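Local coordinates for inosine-uridine preferring nucleoside hydrolase family protein (Bacillus anthracis, PDB 2C40) that carries a calcium ion and alpha-d-ribofuranose together in one pocket of a nucleoside hydrolase family fold built round a mostly parallel sheet, at residues A64-G69 with L131-Y136; K3-H8 with H106-E111. All coordinates share one frame; numbering follows the deposited sequence.

Contact 1: residues A64-G69 with L131-Y136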
loop_
_atom_site.group_PDB
_atom_site.type_symbol
_atom_site.label_atom_id
_atom_site.label_comp_id
_atom_site.label_asym_id
_atom_site.label_seq_id
_atom_site.Cartn_x
_atom_site.Cartn_y
_atom_site.Cartn_z
ATOM N N ALA A 64 -22.879 4.127 8.152
ATOM C CA ALA A 64 -22.155 2.956 8.586
ATOM C C ALA A 64 -23.087 1.775 8.809
ATOM O O ALA A 64 -24.068 1.897 9.560
ATOM C CB ALA A 64 -21.392 3.305 9.914
ATOM N N SER A 65 -22.758 0.636 8.193
ATOM C CA SER A 65 -23.469 -0.616 8.446
ATOM C C SER A 65 -23.190 -1.171 9.831
ATOM O O SER A 65 -22.147 -0.901 10.406
ATOM C CB SER A 65 -23.053 -1.679 7.422
ATOM O OG SER A 65 -23.704 -2.889 7.681
ATOM N N ASN A 66 -24.152 -1.899 10.406
ATOM C CA ASN A 66 -23.857 -2.698 11.610
ATOM C C ASN A 66 -24.101 -4.160 11.290
ATOM O O ASN A 66 -24.196 -5.013 12.180
ATOM C CB ASN A 66 -24.546 -2.192 12.912
ATOM C CG ASN A 66 -26.077 -2.169 12.843
ATOM O OD1 ASN A 66 -26.723 -1.691 13.785
ATOM N ND2 ASN A 66 -26.664 -2.689 11.782
ATOM N N SER A 67 -24.124 -4.444 9.988
ATOM C CA SER A 67 -24.265 -5.811 9.504
ATOM C C SER A 67 -23.002 -6.557 9.832
ATOM O O SER A 67 -21.896 -5.984 9.863
ATOM C CB SER A 67 -24.544 -5.844 8.022
ATOM O OG SER A 67 -25.881 -5.406 7.719
ATOM N N ARG A 68 -23.173 -7.835 10.126
ATOM C CA ARG A 68 -22.055 -8.723 10.361
ATOM C C ARG A 68 -22.055 -9.827 9.323
ATOM O O ARG A 68 -23.098 -10.239 8.851
ATOM C CB ARG A 68 -22.174 -9.315 11.733
ATOM C CG ARG A 68 -22.073 -8.308 12.819
ATOM C CD ARG A 68 -22.477 -8.942 14.118
ATOM N NE ARG A 68 -22.394 -7.995 15.214
ATOM C CZ ARG A 68 -22.360 -8.329 16.507
ATOM N NH1 ARG A 68 -22.384 -9.608 16.874
ATOM N NH2 ARG A 68 -22.352 -7.374 17.431
ATOM N N GLY A 69 -20.877 -10.314 8.974
ATOM C CA GLY A 69 -20.753 -11.370 7.962
ATOM C C GLY A 69 -20.698 -12.765 8.538
ATOM O O GLY A 69 -20.328 -12.973 9.698
ATOM N N LEU A 131 -28.875 -4.859 2.298
ATOM C CA LEU A 131 -30.112 -4.965 1.530
ATOM C C LEU A 131 -31.053 -6.100 1.985
ATOM O O LEU A 131 -32.269 -5.934 2.025
ATOM C CB LEU A 131 -29.808 -5.074 0.027
ATOM C CG LEU A 131 -30.982 -5.261 -0.951
ATOM C CD1 LEU A 131 -31.961 -4.100 -0.939
ATOM C CD2 LEU A 131 -30.476 -5.498 -2.362
ATOM N N ALA A 132 -30.521 -7.274 2.247
ATOM C CA ALA A 132 -31.319 -8.386 2.769
ATOM C C ALA A 132 -32.086 -7.931 3.970
ATOM O O ALA A 132 -33.297 -8.175 4.127
ATOM C CB ALA A 132 -30.367 -9.553 3.153
ATOM N N ARG A 133 -31.355 -7.244 4.824
ATOM C CA ARG A 133 -31.862 -6.741 6.084
ATOM C C ARG A 133 -32.927 -5.655 5.916
ATOM O O ARG A 133 -33.922 -5.708 6.576
ATOM C CB ARG A 133 -30.677 -6.251 6.900
ATOM C CG ARG A 133 -30.965 -6.088 8.332
ATOM C CD ARG A 133 -29.857 -6.759 9.213
ATOM N NE ARG A 133 -28.660 -5.965 9.216
ATOM C CZ ARG A 133 -28.255 -5.195 10.223
ATOM N NH1 ARG A 133 -28.915 -5.125 11.384
ATOM N NH2 ARG A 133 -27.125 -4.516 10.077
ATOM N N ALA A 134 -32.680 -4.703 5.025
ATOM C CA ALA A 134 -33.638 -3.688 4.578
ATOM C C ALA A 134 -34.944 -4.313 4.115
ATOM O O ALA A 134 -36.026 -3.919 4.538
ATOM C CB ALA A 134 -33.020 -2.855 3.402
ATOM N N LEU A 135 -34.811 -5.334 3.287
ATOM C CA LEU A 135 -35.955 -6.062 2.740
ATOM C C LEU A 135 -36.725 -6.842 3.787
ATOM O O LEU A 135 -37.964 -6.863 3.798
ATOM C CB LEU A 135 -35.460 -7.007 1.661
ATOM C CG LEU A 135 -34.940 -6.284 0.409
ATOM C CD1 LEU A 135 -34.091 -7.242 -0.377
ATOM C CD2 LEU A 135 -36.123 -5.759 -0.448
ATOM N N TYR A 136 -35.997 -7.453 4.703
ATOM C CA TYR A 136 -36.645 -8.203 5.776
ATOM C C TYR A 136 -37.539 -7.282 6.634
ATOM O O TYR A 136 -38.671 -7.608 6.920
ATOM C CB TYR A 136 -35.618 -8.971 6.600
ATOM C CG TYR A 136 -36.275 -9.615 7.759
ATOM C CD1 TYR A 136 -36.088 -9.099 9.064
ATOM C CD2 TYR A 136 -37.169 -10.680 7.581
ATOM C CE1 TYR A 136 -36.730 -9.662 10.155
ATOM C CE2 TYR A 136 -37.820 -11.254 8.699
ATOM C CZ TYR A 136 -37.585 -10.736 9.978
ATOM O OH TYR A 136 -38.225 -11.247 11.110
#
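Arg133 reaches out from helix 129-137 so that NE and NH2, along one edge of its guanidinium, share a single acceptor, Ser67 OG. Arg133 NH2 donates to Ser67 OG over 2.8 Å, with an N-H...O angle of 157°. The second bond, from Arg133 NE to Ser67 OG, is longer at 3.2 Å and more bent, at 139°. In both the oxygen lies close to the guanidinium plane, as expected for an acceptor at the edge of the group. Proximity alone does not make a bond here: Ser67 N is 3.0 Å from Arg133 NH2, yet both are donors. Asn66 also comes to the guanidinium edge, its side chain crossing that of Arg133 at about a right angle with the amide tilted against the guanidinium.

The arginine gets there by leaving the helix with CG anti to the backbone N (chi1 -163°) and then bending at chi2 and chi3, and it supplies 75 of the 129 Å² buried between the segments. On the loop side a side-chain-closed turn helps hold Ser67: Ser67 N donates to Ser65 OG over 2.8 Å, an ST turn just beyond strand 62-64. Asp130 OD1, on the first turn of the arginine's own helix, hydrogen-bonds to both Ser65 OG and Ser67 OG, and Thr129 OG1 adds a weak bond to the latter.

This polar cluster joins the loop after strand 62-64 to the start of helix 129-137, and the side chain of Ser65 lies about 13 Å from the bound calcium. Since Ser67 OG accepts from Arg133, its own proton presumably goes to Asp130, so the buried hydroxyl would bridge a probably positive and a probably negative side chain.

Contact 2: residues K3-H8 with H106-E111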
loop_
_atom_site.group_PDB
_atom_site.type_symbol
_atom_site.label_atom_id
_atom_site.label_comp_id
_atom_site.label_asym_id
_atom_site.label_seq_id
_atom_site.Cartn_x
_atom_site.Cartn_y
_atom_site.Cartn_z
ATOM N N LYS A 3 -31.165 8.266 -10.162
ATOM C CA LYS A 3 -30.954 8.264 -8.732
ATOM C C LYS A 3 -30.338 6.902 -8.361
ATOM O O LYS A 3 -30.845 5.874 -8.728
ATOM C CB LYS A 3 -32.257 8.514 -7.945
ATOM C CG LYS A 3 -32.889 9.918 -8.104
ATOM N N VAL A 4 -29.223 6.935 -7.640
ATOM C CA VAL A 4 -28.457 5.755 -7.297
ATOM C C VAL A 4 -28.141 5.800 -5.813
ATOM O O VAL A 4 -27.712 6.830 -5.298
ATOM C CB VAL A 4 -27.096 5.685 -8.082
ATOM C CG1 VAL A 4 -26.298 4.480 -7.684
ATOM C CG2 VAL A 4 -27.339 5.646 -9.584
ATOM N N TYR A 5 -28.387 4.688 -5.142
ATOM C CA TYR A 5 -27.923 4.465 -3.789
ATOM C C TYR A 5 -26.812 3.437 -3.856
ATOM O O TYR A 5 -27.016 2.363 -4.390
ATOM C CB TYR A 5 -29.058 3.964 -2.893
ATOM C CG TYR A 5 -28.648 3.834 -1.475
ATOM C CD1 TYR A 5 -27.820 2.781 -1.056
ATOM C CD2 TYR A 5 -29.085 4.754 -0.517
ATOM C CE1 TYR A 5 -27.415 2.666 0.300
ATOM C CE2 TYR A 5 -28.695 4.643 0.808
ATOM C CZ TYR A 5 -27.860 3.589 1.205
ATOM O OH TYR A 5 -27.473 3.489 2.526
ATOM N N PHE A 6 -25.655 3.772 -3.273
ATOM C CA PHE A 6 -24.412 3.002 -3.386
ATOM C C PHE A 6 -23.997 2.394 -2.040
ATOM O O PHE A 6 -23.667 3.136 -1.102
ATOM C CB PHE A 6 -23.310 3.951 -3.891
ATOM C CG PHE A 6 -21.971 3.327 -4.099
ATOM C CD1 PHE A 6 -20.835 4.082 -3.922
ATOM C CD2 PHE A 6 -21.836 2.023 -4.516
ATOM C CE1 PHE A 6 -19.585 3.541 -4.111
ATOM C CE2 PHE A 6 -20.580 1.465 -4.710
ATOM C CZ PHE A 6 -19.449 2.210 -4.513
ATOM N N ASN A 7 -23.996 1.058 -1.968
ATOM C CA ASN A 7 -23.481 0.310 -0.802
ATOM C C ASN A 7 -22.166 -0.372 -1.213
ATOM O O ASN A 7 -22.127 -1.107 -2.189
ATOM C CB ASN A 7 -24.549 -0.713 -0.318
ATOM C CG ASN A 7 -24.176 -1.408 0.992
ATOM O OD1 ASN A 7 -24.500 -0.925 2.094
ATOM N ND2 ASN A 7 -23.498 -2.552 0.884
ATOM N N HIS A 8 -21.070 -0.105 -0.498
ATOM C CA HIS A 8 -19.754 -0.661 -0.882
ATOM C C HIS A 8 -19.028 -1.199 0.316
ATOM O O HIS A 8 -19.369 -0.861 1.435
ATOM C CB HIS A 8 -18.883 0.378 -1.628
ATOM C CG HIS A 8 -18.323 1.502 -0.779
ATOM N ND1 HIS A 8 -17.148 1.392 -0.062
ATOM C CD2 HIS A 8 -18.733 2.792 -0.633
ATOM C CE1 HIS A 8 -16.893 2.550 0.525
ATOM N NE2 HIS A 8 -17.842 3.416 0.194
ATOM N N HIS A 106 -28.677 -0.166 6.736
ATOM C CA HIS A 106 -29.928 -0.799 6.275
ATOM C C HIS A 106 -31.154 0.074 6.500
ATOM O O HIS A 106 -32.033 0.111 5.650
ATOM C CB HIS A 106 -30.126 -2.190 6.866
ATOM C CG HIS A 106 -30.288 -2.217 8.362
ATOM N ND1 HIS A 106 -31.404 -2.747 8.981
ATOM C CD2 HIS A 106 -29.470 -1.819 9.355
ATOM C CE1 HIS A 106 -31.261 -2.666 10.292
ATOM N NE2 HIS A 106 -30.096 -2.103 10.543
ATOM N N HIS A 107 -31.179 0.782 7.637
ATOM C CA HIS A 107 -32.197 1.760 7.932
ATOM C C HIS A 107 -32.075 3.011 7.084
ATOM O O HIS A 107 -33.068 3.538 6.590
ATOM C CB HIS A 107 -32.143 2.139 9.408
ATOM C CG HIS A 107 -32.720 1.103 10.319
ATOM N ND1 HIS A 107 -32.690 1.227 11.687
ATOM C CD2 HIS A 107 -33.328 -0.077 10.064
ATOM C CE1 HIS A 107 -33.299 0.195 12.237
ATOM N NE2 HIS A 107 -33.685 -0.619 11.276
ATOM N N HIS A 108 -30.849 3.462 6.907
ATOM C CA HIS A 108 -30.558 4.573 6.011
ATOM C C HIS A 108 -31.077 4.294 4.591
ATOM O O HIS A 108 -31.668 5.153 3.937
ATOM C CB HIS A 108 -29.047 4.802 6.019
ATOM C CG HIS A 108 -28.595 5.941 5.177
ATOM N ND1 HIS A 108 -27.788 5.772 4.059
ATOM C CD2 HIS A 108 -28.815 7.269 5.291
ATOM C CE1 HIS A 108 -27.533 6.954 3.528
ATOM N NE2 HIS A 108 -28.161 7.880 4.244
ATOM N N LEU A 109 -30.822 3.087 4.119
ATOM C CA LEU A 109 -31.243 2.683 2.796
ATOM C C LEU A 109 -32.777 2.774 2.661
ATOM O O LEU A 109 -33.293 3.353 1.704
ATOM C CB LEU A 109 -30.716 1.274 2.526
ATOM C CG LEU A 109 -31.204 0.415 1.353
ATOM C CD1 LEU A 109 -31.181 1.159 0.089
ATOM C CD2 LEU A 109 -30.251 -0.762 1.280
ATOM N N ILE A 110 -33.491 2.240 3.650
ATOM C CA ILE A 110 -34.964 2.270 3.668
ATOM C C ILE A 110 -35.477 3.698 3.591
ATOM O O ILE A 110 -36.335 4.018 2.751
ATOM C CB ILE A 110 -35.542 1.537 4.948
ATOM C CG1 ILE A 110 -35.278 0.027 4.875
ATOM C CG2 ILE A 110 -37.040 1.771 5.138
ATOM C CD1 ILE A 110 -35.522 -0.735 6.187
ATOM N N GLU A 111 -34.959 4.556 4.471
ATOM C CA GLU A 111 -35.462 5.933 4.610
ATOM C C GLU A 111 -35.133 6.749 3.351
ATOM O O GLU A 111 -35.962 7.530 2.905
ATOM C CB GLU A 111 -34.893 6.626 5.850
ATOM C CG GLU A 111 -35.571 6.261 7.162
#
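Tyr5 of strand 2-8 extends its ring toward helix 105-115, where His108 takes the phenol end and Leu109 covers a ring face. The geometry of the Leu109 contact is that of a CH-pi interaction: its CD1 sits 3.9 Å from the centroid of the Tyr5 ring, only 10° off the ring normal. The polar contact lies at the ring edge. Tyr5 OH and His108 ND1 are 2.8 Å apart and hydrogen-bonded, either being a possible donor, and Tyr5 OH has a second hydrogen bond to Ser33 OG on strand 27-34. The imidazole is not stacked on the phenol ring: the two planes meet obliquely at 53°, with centroids 5.5 Å apart. A chi1 of -175° directs the Tyr5 ring from the strand to the helix, where OH comes within 3.7 Å of Leu109 N; the CA atoms of Tyr5 and Leu109 are 7.6 Å apart.

Packing is thus close around the buried Tyr5 and Leu109. The looser side is that of His108, itself partly exposed, and of exposed Glu111. His106 and Ile110 point away from the strand to pack against helix 129-137, where His107 NE2 is hydrogen-bonded to Glu137 OE1.

In the fold, this is helix-on-sheet packing. Strand 2-8 runs between the parallel strands 27-34 and 120-124. Leu109 also packs on Leu122 and Phe124 of strand 120-124 and on Ala134 of helix 129-137, while Phe6, the next strand residue, faces helix 12-21 on the other side of the sheet.

From the N terminus, the chain passes through 3-8, 64-69, 106-111 and 131-136, so the segments of the two contacts alternate. Contact 2 closes the longer loop, with 97 residues between its segments; contact 1 spans 61, and the two loops cross without nesting. The parallel strands 62-64, 27-34, 2-8 and 120-124 lie side by side in the Rossmann-like order 3-2-1-4. Contact 2 holds helix 105-115 on strand 2-8, and contact 1 ties the loop beyond edge strand 62-64 to helix 129-137. Their centres are 11 Å apart, and they meet by packing where Arg133 NH1 comes within 3.4 Å of His106 NE2.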